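Local coordinates for protein packaging enzyme P4 (Pseudomonas phage phi6, PDB 4BLO) that hydrolyses nucleoside triphosphates and, as a hexameric RecA-like motor, probably drives the packaging of viral RNA into the phage procapsid, at residues 58-61 / 62-65; 216-219 / 220-223; 242-245 / 246-250. One frame throughout, in Å; residues are numbered along the deposited sequence.

In the fold
Each contact is local and closes only a turn of continuous chain, and along the sequence the three follow in series without nesting or crossing. Contact 1, in the loop between helices 38-54 and 66-69, packs on the earlier helix through Leu59 and borders the second subunit. Contact 2 is the C-terminal end of helix 208-222, beside strand 226-231 of the central sheet. Contact 3, on helix 240-248, packs on strands 120-126 and 253-258. Contacts 2 and 3 meet where Ser217 CB lies 4.2 Å from Ser250 O, and both touch the third subunit. Contact 1 stands apart, its centre about 34 Å from that of contact 3, on the opposite side of the chain's centre.

Contact 1: 58-61 / 62-65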
ATOM      1  N   SER L  58      22.769 -18.290  43.711  1.00 68.95           N
ATOM      2  CA  SER L  58      22.888 -18.774  42.344  1.00 65.52           C
ATOM      3  C   SER L  58      21.522 -19.232  41.794  1.00 67.79           C
ATOM      4  O   SER L  58      20.774 -19.918  42.493  1.00 68.61           O
ATOM      5  CB  SER L  58      23.902 -19.915  42.290  1.00 68.66           C
ATOM      6  OG  SER L  58      24.273 -20.232  40.959  1.00 72.58           O
ATOM      7  N   LEU L  59      21.199 -18.805  40.553  1.00 61.25           N
ATOM      8  CA  LEU L  59      19.959 -19.106  39.842  1.00 59.43           C
ATOM      9  C   LEU L  59      20.223 -19.552  38.408  1.00 59.50           C
ATOM     10  O   LEU L  59      21.185 -19.092  37.777  1.00 57.72           O
ATOM     11  CB  LEU L  59      19.064 -17.853  39.839  1.00 58.82           C
ATOM     12  CG  LEU L  59      17.665 -17.929  40.506  1.00 65.16           C
ATOM     13  CD1 LEU L  59      17.619 -18.864  41.702  1.00 68.46           C
ATOM     14  CD2 LEU L  59      17.181 -16.573  40.897  1.00 68.75           C
ATOM     15  N   ALA L  60      19.332 -20.417  37.887  1.00 53.99           N
ATOM     16  CA  ALA L  60      19.377 -20.902  36.513  1.00 50.42           C
ATOM     17  C   ALA L  60      18.417 -20.090  35.649  1.00 51.85           C
ATOM     18  O   ALA L  60      17.247 -19.909  36.015  1.00 50.21           O
ATOM     19  CB  ALA L  60      19.020 -22.372  36.471  1.00 51.78           C
ATOM     20  N   GLY L  61      18.926 -19.592  34.523  1.00 48.38           N
ATOM     21  CA  GLY L  61      18.174 -18.794  33.552  1.00 46.92           C
ATOM     22  C   GLY L  61      16.833 -19.388  33.161  1.00 52.50           C
ATOM     23  O   GLY L  61      15.865 -18.657  32.952  1.00 51.09           O
ATOM     24  N   VAL L  62      16.767 -20.728  33.097  1.00 51.39           N
ATOM     25  CA  VAL L  62      15.569 -21.506  32.790  1.00 51.81           C
ATOM     26  C   VAL L  62      14.501 -21.286  33.856  1.00 56.52           C
ATOM     27  O   VAL L  62      13.321 -21.239  33.536  1.00 55.93           O
ATOM     28  CB  VAL L  62      15.883 -23.025  32.680  1.00 57.63           C
ATOM     29  CG1 VAL L  62      14.867 -23.734  31.792  1.00 56.58           C
ATOM     30  CG2 VAL L  62      17.303 -23.280  32.187  1.00 57.43           C
ATOM     31  N   ASP L  63      14.908 -21.194  35.123  1.00 55.15           N
ATOM     32  CA  ASP L  63      13.984 -21.057  36.245  1.00 57.08           C
ATOM     33  C   ASP L  63      13.454 -19.640  36.418  1.00 60.75           C
ATOM     34  O   ASP L  63      12.427 -19.471  37.081  1.00 62.59           O
ATOM     35  CB  ASP L  63      14.653 -21.521  37.548  1.00 61.17           C
ATOM     36  CG  ASP L  63      15.261 -22.917  37.517  1.00 64.20           C
ATOM     37  OD1 ASP L  63      14.757 -23.768  36.750  1.00 63.86           O
ATOM     38  OD2 ASP L  63      16.227 -23.157  38.270  1.00 66.15           O
ATOM     39  N   ILE L  64      14.130 -18.627  35.830  1.00 54.36           N
ATOM     40  CA  ILE L  64      13.714 -17.225  35.974  1.00 51.72           C
ATOM     41  C   ILE L  64      12.954 -16.709  34.736  1.00 53.57           C
ATOM     42  O   ILE L  64      12.771 -15.496  34.620  1.00 54.45           O
ATOM     43  CB  ILE L  64      14.885 -16.281  36.359  1.00 53.48           C
ATOM     44  CG1 ILE L  64      16.026 -16.284  35.302  1.00 50.76           C
ATOM     45  CG2 ILE L  64      15.382 -16.614  37.757  1.00 57.57           C
ATOM     46  CD1 ILE L  64      16.908 -15.086  35.300  1.00 51.31           C
ATOM     47  N   ARG L  65      12.475 -17.595  33.842  1.00 47.32           N
ATOM     48  CA  ARG L  65      11.713 -17.130  32.680  1.00 44.62           C
ATOM     49  C   ARG L  65      10.303 -16.672  33.169  1.00 48.11           C
ATOM     50  O   ARG L  65       9.756 -17.290  34.092  1.00 49.09           O
ATOM     51  CB  ARG L  65      11.684 -18.174  31.543  1.00 44.46           C
ATOM     52  CG  ARG L  65      10.740 -19.343  31.736  1.00 56.44           C
ATOM     53  CD  ARG L  65      11.376 -20.658  31.361  1.00 70.70           C
ATOM     54  NE  ARG L  65      11.658 -20.787  29.932  1.00 86.58           N
ATOM     55  CZ  ARG L  65      11.784 -21.957  29.312  1.00106.64           C
ATOM     56  NH1 ARG L  65      11.645 -23.092  29.990  1.00 95.08           N
ATOM     57  NH2 ARG L  65      12.032 -22.001  28.008  1.00 93.10           N
TER
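Asp63 N donates to Ala60 O over 2.8 Å, the bond that closes a beta turn with Gly61 and Val62 at its corners. Both corner residues have helical backbone angles, as in a turn of type III or type I. The N-H...O angle is 135°, and the donor stands about 50° out of the plane of the Ala60 carbonyl, away from either lone pair. Ile64 N adds two weak bonds, to Ala60 O and to Gly61 O, each 3.4 Å long. Beside the turn, Leu59 CD2 meets Ile64 CG2 at 3.6 Å, the two side chains crossing at a slant. Ile64 holds CG1 between its backbone N and carbonyl carbon (chi1 60°), which sends CG1 back over Gly61 and turns CG2 to Leu59. Asp63 OD2 comes to 3.4 Å from Ala60 CB.

Farther out, Leu59 packs on Val48, Leu51 and Ala52 of helix 38-54, and Val62 touches Ala104 of the second subunit. Chemically, the turn itself rests on main-chain amides, one firm bond and two weak ones, while Leu59 joins it to helix 38-54 by apolar packing and the Tyr44 hydroxyl bonds to the Ile64 carbonyl.

Contact 2: 216-219 / 220-223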
ATOM      1  N   ILE L 216      13.011   2.787  23.970  1.00 29.45           N
ATOM      2  CA  ILE L 216      13.521   1.645  24.734  1.00 29.73           C
ATOM      3  C   ILE L 216      14.739   2.119  25.573  1.00 37.29           C
ATOM      4  O   ILE L 216      14.799   1.829  26.766  1.00 36.96           O
ATOM      5  CB  ILE L 216      13.839   0.438  23.813  1.00 30.80           C
ATOM      6  CG1 ILE L 216      12.547  -0.253  23.345  1.00 29.95           C
ATOM      7  CG2 ILE L 216      14.766  -0.548  24.490  1.00 31.28           C
ATOM      8  CD1 ILE L 216      12.675  -1.094  22.091  1.00 25.18           C
ATOM      9  N   SER L 217      15.658   2.899  24.961  1.00 34.99           N
ATOM     10  CA  SER L 217      16.846   3.420  25.639  1.00 35.30           C
ATOM     11  C   SER L 217      16.466   4.273  26.845  1.00 42.69           C
ATOM     12  O   SER L 217      16.997   4.049  27.931  1.00 43.90           O
ATOM     13  CB  SER L 217      17.712   4.221  24.672  1.00 36.13           C
ATOM     14  OG  SER L 217      18.966   4.556  25.245  1.00 41.52           O
ATOM     15  N   ASN L 218      15.512   5.208  26.673  1.00 41.58           N
ATOM     16  CA  ASN L 218      15.064   6.106  27.747  1.00 42.69           C
ATOM     17  C   ASN L 218      14.325   5.331  28.858  1.00 47.51           C
ATOM     18  O   ASN L 218      14.467   5.669  30.035  1.00 48.53           O
ATOM     19  CB  ASN L 218      14.214   7.245  27.197  1.00 37.91           C
ATOM     20  CG  ASN L 218      14.946   8.210  26.286  1.00 50.62           C
ATOM     21  OD1 ASN L 218      14.338   8.862  25.425  1.00 54.33           O
ATOM     22  ND2 ASN L 218      16.257   8.349  26.458  1.00 31.25           N
ATOM     23  N   LEU L 219      13.606   4.259  28.483  1.00 42.26           N
ATOM     24  CA  LEU L 219      12.919   3.365  29.413  1.00 42.20           C
ATOM     25  C   LEU L 219      13.959   2.727  30.356  1.00 47.86           C
ATOM     26  O   LEU L 219      13.745   2.665  31.564  1.00 49.94           O
ATOM     27  CB  LEU L 219      12.160   2.297  28.600  1.00 40.50           C
ATOM     28  CG  LEU L 219      10.744   1.884  29.019  1.00 43.78           C
ATOM     29  CD1 LEU L 219       9.821   3.066  29.209  1.00 43.42           C
ATOM     30  CD2 LEU L 219      10.143   0.954  27.999  1.00 41.43           C
ATOM     31  N   PHE L 220      15.125   2.337  29.812  1.00 42.48           N
ATOM     32  CA  PHE L 220      16.221   1.761  30.596  1.00 41.42           C
ATOM     33  C   PHE L 220      16.974   2.843  31.369  1.00 50.24           C
ATOM     34  O   PHE L 220      17.438   2.561  32.474  1.00 53.68           O
ATOM     35  CB  PHE L 220      17.187   0.969  29.709  1.00 40.21           C
ATOM     36  CG  PHE L 220      16.583  -0.246  29.041  1.00 38.82           C
ATOM     37  CD1 PHE L 220      15.580  -0.980  29.664  1.00 40.73           C
ATOM     38  CD2 PHE L 220      17.049  -0.684  27.809  1.00 38.98           C
ATOM     39  CE1 PHE L 220      15.030  -2.109  29.049  1.00 40.94           C
ATOM     40  CE2 PHE L 220      16.508  -1.822  27.201  1.00 40.58           C
ATOM     41  CZ  PHE L 220      15.502  -2.528  27.824  1.00 38.75           C
ATOM     42  N   THR L 221      17.088   4.073  30.812  1.00 45.49           N
ATOM     43  CA  THR L 221      17.767   5.197  31.477  1.00 46.59           C
ATOM     44  C   THR L 221      17.000   5.589  32.745  1.00 53.98           C
ATOM     45  O   THR L 221      17.614   5.839  33.780  1.00 57.56           O
ATOM     46  CB  THR L 221      17.924   6.392  30.523  1.00 48.77           C
ATOM     47  OG1 THR L 221      18.512   5.945  29.296  1.00 48.63           O
ATOM     48  CG2 THR L 221      18.752   7.525  31.125  1.00 39.08           C
ATOM     49  N   GLN L 222      15.663   5.597  32.665  1.00 48.63           N
ATOM     50  CA  GLN L 222      14.768   5.926  33.766  1.00 48.28           C
ATOM     51  C   GLN L 222      14.801   4.865  34.888  1.00 50.23           C
ATOM     52  O   GLN L 222      14.609   5.225  36.055  1.00 51.09           O
ATOM     53  CB  GLN L 222      13.344   6.061  33.235  1.00 48.55           C
ATOM     54  CG  GLN L 222      12.569   7.152  33.935  1.00 74.84           C
ATOM     55  CD  GLN L 222      11.425   7.632  33.081  1.00 97.11           C
ATOM     56  OE1 GLN L 222      10.456   6.896  32.851  1.00 91.19           O
ATOM     57  NE2 GLN L 222      11.508   8.881  32.608  1.00 85.63           N
ATOM     58  N   TYR L 223      15.037   3.573  34.536  1.00 42.34           N
ATOM     59  CA  TYR L 223      15.046   2.463  35.497  1.00 42.46           C
ATOM     60  C   TYR L 223      16.476   1.937  35.802  1.00 48.25           C
ATOM     61  O   TYR L 223      16.626   0.846  36.353  1.00 47.19           O
ATOM     62  CB  TYR L 223      14.117   1.334  35.013  1.00 40.85           C
ATOM     63  CG  TYR L 223      12.680   1.786  34.859  1.00 39.85           C
ATOM     64  CD1 TYR L 223      12.010   2.409  35.901  1.00 42.42           C
ATOM     65  CD2 TYR L 223      11.986   1.578  33.673  1.00 38.75           C
ATOM     66  CE1 TYR L 223      10.696   2.848  35.756  1.00 41.32           C
ATOM     67  CE2 TYR L 223      10.664   1.999  33.522  1.00 39.44           C
ATOM     68  CZ  TYR L 223      10.018   2.619  34.571  1.00 45.47           C
ATOM     69  OH  TYR L 223       8.707   3.023  34.428  1.00 47.44           O
TER
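One face of the Phe220 ring receives Ile216 O, which sits 3.4 Å above the ring plane and is displaced toward the rim. Ile216 itself runs side by side with Phe220, both side chains pointing the same way, and its CG2 branch comes within 3.5 Å of Phe220 CE2. Phe220 keeps CG beside its own backbone N (chi1 -64°), which lays the ring back over the preceding turn. Beyond it the ring meets Cys174 and Ile175 of helix 167-179 and Val227 of strand 226-231. The second aromatic ring, that of Tyr223, lies obliquely to Leu219 O and packs against Leu19 and Leu20 of helix 7-22.

Under the side chains runs the i to i+4 ladder. Ile216 O takes Phe220 N and Ser217 O takes Thr221 N, and Asn218 O follows with Gln222 N at 2.9 Å. The last rung, from Tyr223 N to Leu219 O, has lengthened to 3.4 Å and is weak. Thr221 OG1 bonds to Ser119 O and also lies 2.8 Å from Ser217 O, so which of the two takes its proton is not settled.

Ser217 and Thr221 pack on Val151 and Ala152 of the third subunit, respectively, whereas Phe220 faces inward. Such a two-sided helix, within the connection between the adjacent parallel strands 184-187 and 226-231, is consistent with the crossover helix of a beta-alpha-beta unit in a RecA-like P-loop fold.

Contact 3: 242-245 / 246-250; sequences YVFG and QVMAS
Gln246 folds its side chain over a face of the Tyr242 ring, one helical turn back. Its CG makes a CH-pi contact, 4.0 Å from the ring centroid and 21° off the ring normal, and the amide continues across the same ring until NE2 is 3.5 Å from Tyr242 CE1. Ring and amide planes are 28° apart, so the two groups are tilted but broadly face to face. A bend at chi2 of Gln246 (-62°) keeps the amide down over the ring instead of letting the chain extend. Tyr242 is itself fixed at its far end, where OH bonds to Val235 O of the third subunit, and it has a cation-pi partner in Lys239.

A second pair follows with the same spacing. Met248 SD lies 4.5 Å from the centroid of the Phe244 ring and oblique to it, a Met-aromatic contact, with CE 3.5 Å from Phe244 CE2. The Met248 side chain, extended beyond CG, passes about 4 Å from a bound ADP at the nearest atoms, and Phe244 also touches Arg264, a residue of an ADP pocket. These residues belong to helix 240-248, which lies on the central sheet of the RecA-like P-loop domain: Phe244 meets Met125, Ala254 and Leu256, and Val247 meets Ala123 and Met125. On this side, Val243 CG1 and Val247 CG2 are 4.2 Å apart.

The main chain carries the usual i to i+4 bonds. Met248 N reaches Phe244 O at 2.8 Å and is the straightest of them. Beyond Met248, Ser250 OG turns back to Gln246 O over 3.2 Å, and the same hydroxyl oxygen bonds to Arg190 NH1 of the third subunit.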
ATOM      1  N   TYR L 242      24.833   3.765   6.760  1.00 47.54           N
ATOM      2  CA  TYR L 242      23.840   4.819   6.964  1.00 45.27           C
ATOM      3  C   TYR L 242      22.973   4.480   8.174  1.00 42.65           C
ATOM      4  O   TYR L 242      22.828   5.322   9.037  1.00 41.46           O
ATOM      5  CB  TYR L 242      22.974   5.017   5.697  1.00 47.56           C
ATOM      6  CG  TYR L 242      21.816   5.982   5.865  1.00 48.71           C
ATOM      7  CD1 TYR L 242      21.984   7.350   5.649  1.00 51.25           C
ATOM      8  CD2 TYR L 242      20.548   5.530   6.225  1.00 47.79           C
ATOM      9  CE1 TYR L 242      20.924   8.245   5.814  1.00 49.71           C
ATOM     10  CE2 TYR L 242      19.487   6.417   6.402  1.00 47.97           C
ATOM     11  CZ  TYR L 242      19.680   7.772   6.189  1.00 53.55           C
ATOM     12  OH  TYR L 242      18.628   8.645   6.344  1.00 52.54           O
ATOM     13  N   VAL L 243      22.421   3.253   8.242  1.00 36.73           N
ATOM     14  CA  VAL L 243      21.551   2.775   9.326  1.00 34.26           C
ATOM     15  C   VAL L 243      22.304   2.815  10.669  1.00 37.33           C
ATOM     16  O   VAL L 243      21.732   3.248  11.664  1.00 35.52           O
ATOM     17  CB  VAL L 243      20.952   1.369   9.026  1.00 37.43           C
ATOM     18  CG1 VAL L 243      20.134   0.829  10.210  1.00 36.23           C
ATOM     19  CG2 VAL L 243      20.085   1.405   7.772  1.00 37.36           C
ATOM     20  N   PHE L 244      23.579   2.431  10.692  1.00 34.21           N
ATOM     21  CA  PHE L 244      24.338   2.467  11.937  1.00 33.56           C
ATOM     22  C   PHE L 244      24.447   3.916  12.450  1.00 38.72           C
ATOM     23  O   PHE L 244      24.138   4.172  13.624  1.00 38.67           O
ATOM     24  CB  PHE L 244      25.727   1.808  11.772  1.00 35.43           C
ATOM     25  CG  PHE L 244      26.503   1.757  13.063  1.00 35.84           C
ATOM     26  CD1 PHE L 244      26.204   0.809  14.035  1.00 37.44           C
ATOM     27  CD2 PHE L 244      27.509   2.677  13.323  1.00 37.85           C
ATOM     28  CE1 PHE L 244      26.909   0.774  15.239  1.00 38.74           C
ATOM     29  CE2 PHE L 244      28.217   2.638  14.524  1.00 41.13           C
ATOM     30  CZ  PHE L 244      27.905   1.698  15.482  1.00 39.03           C
ATOM     31  N   GLY L 245      24.826   4.833  11.555  1.00 35.44           N
ATOM     32  CA  GLY L 245      24.953   6.256  11.857  1.00 35.88           C
ATOM     33  C   GLY L 245      23.684   6.820  12.458  1.00 39.29           C
ATOM     34  O   GLY L 245      23.723   7.648  13.380  1.00 40.33           O
ATOM     35  N   GLN L 246      22.557   6.296  11.983  1.00 33.93           N
ATOM     36  CA  GLN L 246      21.243   6.692  12.432  1.00 33.02           C
ATOM     37  C   GLN L 246      20.933   6.082  13.791  1.00 35.51           C
ATOM     38  O   GLN L 246      20.317   6.743  14.616  1.00 34.73           O
ATOM     39  CB  GLN L 246      20.185   6.291  11.396  1.00 34.47           C
ATOM     40  CG  GLN L 246      20.334   6.953  10.006  1.00 62.36           C
ATOM     41  CD  GLN L 246      20.226   8.458   9.987  1.00 76.28           C
ATOM     42  OE1 GLN L 246      19.397   9.036  10.684  1.00 69.65           O
ATOM     43  NE2 GLN L 246      21.049   9.117   9.180  1.00 69.65           N
ATOM     44  N   VAL L 247      21.366   4.828  14.034  1.00 32.37           N
ATOM     45  CA  VAL L 247      21.143   4.094  15.288  1.00 30.65           C
ATOM     46  C   VAL L 247      21.989   4.723  16.402  1.00 34.85           C
ATOM     47  O   VAL L 247      21.523   4.843  17.544  1.00 35.39           O
ATOM     48  CB  VAL L 247      21.402   2.573  15.125  1.00 34.06           C
ATOM     49  CG1 VAL L 247      21.467   1.873  16.480  1.00 33.58           C
ATOM     50  CG2 VAL L 247      20.326   1.924  14.245  1.00 32.93           C
ATOM     51  N   MET L 248      23.205   5.169  16.060  1.00 30.41           N
ATOM     52  CA  MET L 248      24.109   5.843  16.993  1.00 29.94           C
ATOM     53  C   MET L 248      23.427   7.066  17.643  1.00 35.18           C
ATOM     54  O   MET L 248      23.627   7.320  18.826  1.00 37.28           O
ATOM     55  CB  MET L 248      25.352   6.287  16.228  1.00 32.85           C
ATOM     56  CG  MET L 248      26.579   5.448  16.446  1.00 35.55           C
ATOM     57  SD  MET L 248      27.744   6.055  15.201  1.00 40.70           S
ATOM     58  CE  MET L 248      29.296   5.660  15.940  1.00 39.25           C
ATOM     59  N   ALA L 249      22.609   7.801  16.868  1.00 31.51           N
ATOM     60  CA  ALA L 249      21.850   8.993  17.275  1.00 31.31           C
ATOM     61  C   ALA L 249      20.563   8.632  18.061  1.00 36.83           C
ATOM     62  O   ALA L 249      19.879   9.530  18.561  1.00 37.31           O
ATOM     63  CB  ALA L 249      21.491   9.808  16.039  1.00 31.49           C
ATOM     64  N   SER L 250      20.256   7.319  18.179  1.00 32.59           N
ATOM     65  CA  SER L 250      19.062   6.804  18.841  1.00 31.52           C
ATOM     66  C   SER L 250      19.357   5.920  20.071  1.00 34.92           C
ATOM     67  O   SER L 250      18.409   5.505  20.742  1.00 36.07           O
ATOM     68  CB  SER L 250      18.232   6.010  17.835  1.00 35.49           C
ATOM     69  OG  SER L 250      17.886   6.811  16.718  1.00 45.95           O
TER